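Local structure of lectin (Colocasia esculenta, 5T1X) at the interface of chains A and B. The protein binds mannose as a GNA-related plant lectin, agglutinates rabbit erythrocytes and assembles from two kinds of chain into a heterotetramer. Sequence-based numbering; all coordinates share one arbitrary frame. Chains: chain A, Lectin; chain B, Lectin.

Contact 1 and contact 2 are neighbouring patches of one face between the two lectin chains, their C-alpha centres about 11 Å apart. A:Val86 belongs to both. One of its methyls serves contact 1 and the other serves contact 2. Strand A 84-88 runs through both patches, with A:Ala84 in contact 2 and A:His88 in contact 1. Chain B answers with strand 8-10 and its N-terminal stretch in contact 1, and with strands 89-92 and 98-101 in contact 2. Together they form neighbouring parts of the A-B interface, which is probably the one that joins chain 1 and chain 2 in the heterodimer.

Contact 1: the interface of chains A and B. Residues chain A 86-89, 96; chain B 2, 8, 10.
B:Phe10 turns its ring toward chain A with CG anti to its own carbonyl carbon (chi1 -67°), and A:His88 meets it with CG anti to its backbone N (chi1 -167°). The imidazole is tilted to the phenyl plane by about 40° and leans its CD2 corner over one face. CD2 stands 3.6 Å above the plane of the B:Phe10 ring, offset toward the rim. This is a displaced contact and not one over the ring centre. A:Pro89 adds to the same corner from the next position in the chain. Its CD lies 3.7 Å from CE2 of B:Phe10. The same CD carbon also rests over the imidazole, near its rim. It shares that imidazole face with the B:Phe10 ring and fills the corner between the two rings.

A:Phe96 comes to the phenyl ring differently. Its CZ sits at the edge of the B:Phe10 ring, in the plane of that ring, 3.9 Å from CE1. The two side chains cross at about a right angle. B:Phe10 is therefore held on a face by A:His88 and at an edge by A:Phe96. It buries 63 Å² against chain A.

Aliphatic side chains flank the aromatic group. CG1 of A:Val86 meets CD1 of B:Leu8 tip to tip at 3.7 Å. The same A:Val86 methyl also reaches CZ of B:Phe10 at 3.9 Å, so it bridges the two chain B side chains. At the CE1/NE2 end of the imidazole, away from CD2, the CG2 methyl of B:Ile2 lies 3.8 Å from CE1 of A:His88. That isoleucine crosses the histidine at nearly a right angle and also comes near CG of A:Pro89.

Strand A 84-88 supplies the valine and the histidine, and the proline follows at its end. A:Phe96 ends the next strand, 92-96. In chain B, strand 8-10 carries the leucine and the phenylalanine. B:Ile2 lies in the N-terminal loop ahead of that strand. Both chains have the beta-prism fold of bulb-type lectins.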
loop_
_atom_site.group_PDB
_atom_site.type_symbol
_atom_site.label_atom_id
_atom_site.label_comp_id
_atom_site.label_asym_id
_atom_site.label_seq_id
_atom_site.Cartn_x
_atom_site.Cartn_y
_atom_site.Cartn_z
ATOM N N VAL A 86 -1.666 1.349 -5.404
ATOM C CA VAL A 86 -2.581 0.463 -4.677
ATOM C C VAL A 86 -3.982 0.534 -5.240
ATOM O O VAL A 86 -4.494 1.626 -5.489
ATOM C CB VAL A 86 -2.578 0.842 -3.165
ATOM C CG1 VAL A 86 -3.558 -0.014 -2.357
ATOM C CG2 VAL A 86 -1.178 0.737 -2.576
ATOM N N LEU A 87 -4.611 -0.633 -5.412
ATOM C CA LEU A 87 -5.992 -0.672 -5.864
ATOM C C LEU A 87 -6.874 -0.599 -4.602
ATOM O O LEU A 87 -7.022 -1.578 -3.859
ATOM C CB LEU A 87 -6.278 -1.902 -6.737
ATOM C CG LEU A 87 -7.694 -2.039 -7.317
ATOM C CD1 LEU A 87 -8.191 -0.748 -7.948
ATOM C CD2 LEU A 87 -7.751 -3.158 -8.334
ATOM N N HIS A 88 -7.428 0.602 -4.361
ATOM C CA HIS A 88 -8.308 0.902 -3.230
ATOM C C HIS A 88 -9.619 0.111 -3.365
ATOM O O HIS A 88 -10.120 -0.016 -4.490
ATOM C CB HIS A 88 -8.588 2.416 -3.191
ATOM C CG HIS A 88 -9.211 2.903 -1.920
ATOM N ND1 HIS A 88 -10.560 2.726 -1.664
ATOM C CD2 HIS A 88 -8.660 3.610 -0.905
ATOM C CE1 HIS A 88 -10.778 3.290 -0.486
ATOM N NE2 HIS A 88 -9.669 3.845 0.005
ATOM N N PRO A 89 -10.206 -0.413 -2.250
ATOM C CA PRO A 89 -11.462 -1.183 -2.359
ATOM C C PRO A 89 -12.664 -0.372 -2.868
ATOM O O PRO A 89 -13.651 -0.976 -3.278
ATOM C CB PRO A 89 -11.714 -1.643 -0.918
ATOM C CG PRO A 89 -11.010 -0.626 -0.073
ATOM C CD PRO A 89 -9.745 -0.373 -0.847
ATOM N N PHE A 96 0.819 6.110 -3.879
ATOM C CA PHE A 96 1.218 6.668 -2.583
ATOM C C PHE A 96 2.707 6.703 -2.458
ATOM O O PHE A 96 3.362 5.690 -2.722
ATOM C CB PHE A 96 0.693 5.784 -1.446
ATOM C CG PHE A 96 -0.805 5.695 -1.285
ATOM C CD1 PHE A 96 -1.477 6.558 -0.436
ATOM C CD2 PHE A 96 -1.528 4.689 -1.917
ATOM C CE1 PHE A 96 -2.860 6.453 -0.257
ATOM C CE2 PHE A 96 -2.909 4.572 -1.724
ATOM C CZ PHE A 96 -3.566 5.455 -0.897
ATOM N N ILE B 2 -14.172 2.662 5.541
ATOM C CA ILE B 2 -13.547 2.101 4.341
ATOM C C ILE B 2 -13.617 0.568 4.424
ATOM O O ILE B 2 -13.236 0.020 5.468
ATOM C CB ILE B 2 -12.072 2.606 4.252
ATOM C CG1 ILE B 2 -12.006 4.153 4.196
ATOM C CG2 ILE B 2 -11.295 1.961 3.076
ATOM C CD1 ILE B 2 -10.669 4.773 4.749
ATOM N N LEU B 8 -3.840 -4.344 3.774
ATOM C CA LEU B 8 -3.752 -2.879 3.795
ATOM C C LEU B 8 -4.437 -2.255 4.986
ATOM O O LEU B 8 -5.439 -2.778 5.470
ATOM C CB LEU B 8 -4.433 -2.288 2.536
ATOM C CG LEU B 8 -4.123 -2.895 1.165
ATOM C CD1 LEU B 8 -5.049 -2.311 0.117
ATOM C CD2 LEU B 8 -2.666 -2.671 0.763
ATOM N N PHE B 10 -5.592 1.771 5.454
ATOM C CA PHE B 10 -5.607 3.146 4.973
ATOM C C PHE B 10 -5.793 4.096 6.142
ATOM O O PHE B 10 -6.315 3.686 7.195
ATOM C CB PHE B 10 -6.733 3.353 3.942
ATOM C CG PHE B 10 -6.525 2.603 2.656
ATOM C CD1 PHE B 10 -5.714 3.121 1.653
ATOM C CD2 PHE B 10 -7.136 1.367 2.445
ATOM C CE1 PHE B 10 -5.515 2.419 0.457
ATOM C CE2 PHE B 10 -6.933 0.665 1.251
ATOM C CZ PHE B 10 -6.120 1.194 0.267
#

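Contact 2: the interface of chains A and B. Residues chain A 7, 82-84, 86, 99; chain B 91, 93, 101.
A:Ser99 and B:Tyr101 form an antiparallel beta bridge across the chains, and the extended backbone of A:Asn82 to A:Ala84 runs past the same tyrosine. B:Tyr101 has CG anti to its carbonyl carbon (chi1 -66°), which sends its ring over chain A. The CB methyl of A:Ala84 lies over the centre of one face of the B:Tyr101 ring, 3.6 Å from the centroid, as a CH-pi contact. At the ring edge, in plane, is the carbonyl carbon of A:Asn82. The backbone O of A:Asn82 is 3.5 Å from CE1 of the tyrosine. CB of A:Ser99 stands off the opposite face from A:Ala84, out past the CD1/CE1 rim. The ring is thus approached by chain A from both faces and at an edge.

The tyrosine hydroxyl is the polar end of the patch. NH1 of B:Arg93 donates a hydrogen bond to OH of B:Tyr101 at 2.9 Å, with an angle of 147° at the hydrogen. The hydroxyl lies close to the guanidinium plane, 11° out of it. Water 1 is 2.7 Å from OH of B:Tyr101 and 2.8 Å from the backbone O of A:Tyr83, so it links the chains. The arginine and the water together probably anchor the hydroxyl.

A:Leu7 spreads its two methyls over this polar end. Its CD2 lies 3.6 Å from OH of B:Tyr101. CD1 sits over one face of the B:Arg93 guanidinium, toward its rim, and also packs against CD of that arginine.

Beside the CD2/CE2 edge of the tyrosine, on the same side of the ring plane as A:Ala84, CD1 of B:Ile91 lies 3.7 Å from CB of A:Ala84. It also reaches CG2 of A:Val86, whose side chain slides past it in the opposite direction. The small alanine is thus packed by both the tyrosine and the isoleucine. An antiparallel bridge, packing on the tyrosine and a water link join the chains here, and so the patch probably contributes to the chain 1 and chain 2 heterodimer.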
loop_
_atom_site.group_PDB
_atom_site.type_symbol
_atom_site.label_atom_id
_atom_site.label_comp_id
_atom_site.label_asym_id
_atom_site.label_seq_id
_atom_site.Cartn_x
_atom_site.Cartn_y
_atom_site.Cartn_z
ATOM N N LEU A 7 4.746 -2.065 -6.522
ATOM C CA LEU A 7 5.776 -1.229 -5.894
ATOM C C LEU A 7 6.742 -0.719 -6.946
ATOM O O LEU A 7 6.935 -1.378 -7.977
ATOM C CB LEU A 7 6.560 -2.012 -4.822
ATOM C CG LEU A 7 5.775 -2.688 -3.702
ATOM C CD1 LEU A 7 6.704 -3.458 -2.789
ATOM C CD2 LEU A 7 4.926 -1.689 -2.923
ATOM N N ASN A 82 10.717 5.169 -2.562
ATOM C CA ASN A 82 9.900 3.961 -2.732
ATOM C C ASN A 82 8.435 4.329 -2.758
ATOM O O ASN A 82 7.945 4.974 -1.827
ATOM C CB ASN A 82 10.174 2.962 -1.592
ATOM C CG ASN A 82 11.613 2.517 -1.480
ATOM O OD1 ASN A 82 12.250 2.139 -2.457
ATOM N ND2 ASN A 82 12.149 2.530 -0.273
ATOM N N TYR A 83 7.734 3.906 -3.818
ATOM C CA TYR A 83 6.323 4.230 -4.013
ATOM C C TYR A 83 5.489 2.969 -4.118
ATOM O O TYR A 83 6.025 1.882 -4.355
ATOM C CB TYR A 83 6.158 5.088 -5.286
ATOM C CG TYR A 83 6.671 6.500 -5.101
ATOM C CD1 TYR A 83 5.802 7.543 -4.809
ATOM C CD2 TYR A 83 8.032 6.787 -5.188
ATOM C CE1 TYR A 83 6.272 8.835 -4.580
ATOM C CE2 TYR A 83 8.518 8.070 -4.932
ATOM C CZ TYR A 83 7.630 9.090 -4.628
ATOM O OH TYR A 83 8.075 10.359 -4.374
ATOM N N ALA A 84 4.178 3.123 -3.963
ATOM C CA ALA A 84 3.245 2.003 -4.089
ATOM C C ALA A 84 1.981 2.445 -4.818
ATOM O O ALA A 84 1.362 3.435 -4.417
ATOM C CB ALA A 84 2.894 1.451 -2.710
ATOM N N VAL A 86 -1.666 1.349 -5.404
ATOM C CA VAL A 86 -2.581 0.463 -4.677
ATOM C C VAL A 86 -3.982 0.534 -5.240
ATOM O O VAL A 86 -4.494 1.626 -5.489
ATOM C CB VAL A 86 -2.578 0.842 -3.165
ATOM C CG1 VAL A 86 -3.558 -0.014 -2.357
ATOM C CG2 VAL A 86 -1.178 0.737 -2.576
ATOM N N SER A 99 7.838 6.289 0.797
ATOM C CA SER A 99 7.647 5.620 2.075
ATOM C C SER A 99 8.178 6.518 3.177
ATOM O O SER A 99 9.159 7.251 2.965
ATOM C CB SER A 99 8.347 4.266 2.089
ATOM O OG SER A 99 9.735 4.396 1.849
ATOM N N ILE B 91 1.098 -0.970 4.249
ATOM C CA ILE B 91 1.014 -2.225 3.524
ATOM C C ILE B 91 1.832 -3.286 4.232
ATOM O O ILE B 91 3.027 -3.090 4.443
ATOM C CB ILE B 91 1.478 -2.102 2.038
ATOM C CG1 ILE B 91 0.775 -0.927 1.291
ATOM C CG2 ILE B 91 1.283 -3.446 1.286
ATOM C CD1 ILE B 91 1.293 -0.680 -0.135
ATOM N N ARG B 93 3.533 -6.045 3.235
ATOM C CA ARG B 93 3.987 -6.522 1.933
ATOM C C ARG B 93 4.172 -8.024 1.869
ATOM O O ARG B 93 4.388 -8.679 2.889
ATOM C CB ARG B 93 5.303 -5.821 1.566
ATOM C CG ARG B 93 5.033 -4.329 1.412
ATOM C CD ARG B 93 6.197 -3.452 1.025
ATOM N NE ARG B 93 7.458 -4.001 0.986
ATOM C CZ ARG B 93 8.640 -3.377 0.686
ATOM N NH1 ARG B 93 8.674 -2.087 0.408
ATOM N NH2 ARG B 93 9.768 -4.070 0.682
ATOM N N TYR B 101 3.205 4.239 3.203
ATOM C CA TYR B 101 3.403 5.037 1.998
ATOM C C TYR B 101 2.459 6.200 1.966
ATOM O O TYR B 101 1.261 6.025 2.172
ATOM C CB TYR B 101 3.163 4.200 0.727
ATOM C CG TYR B 101 4.152 3.084 0.493
ATOM C CD1 TYR B 101 5.305 3.297 -0.259
ATOM C CD2 TYR B 101 3.865 1.782 0.888
ATOM C CE1 TYR B 101 6.196 2.263 -0.524
ATOM C CE2 TYR B 101 4.739 0.732 0.612
ATOM C CZ TYR B 101 5.903 0.977 -0.102
ATOM O OH TYR B 101 6.798 -0.039 -0.357
HETATM O O HOH W 1 7.997 0.665 -2.717
#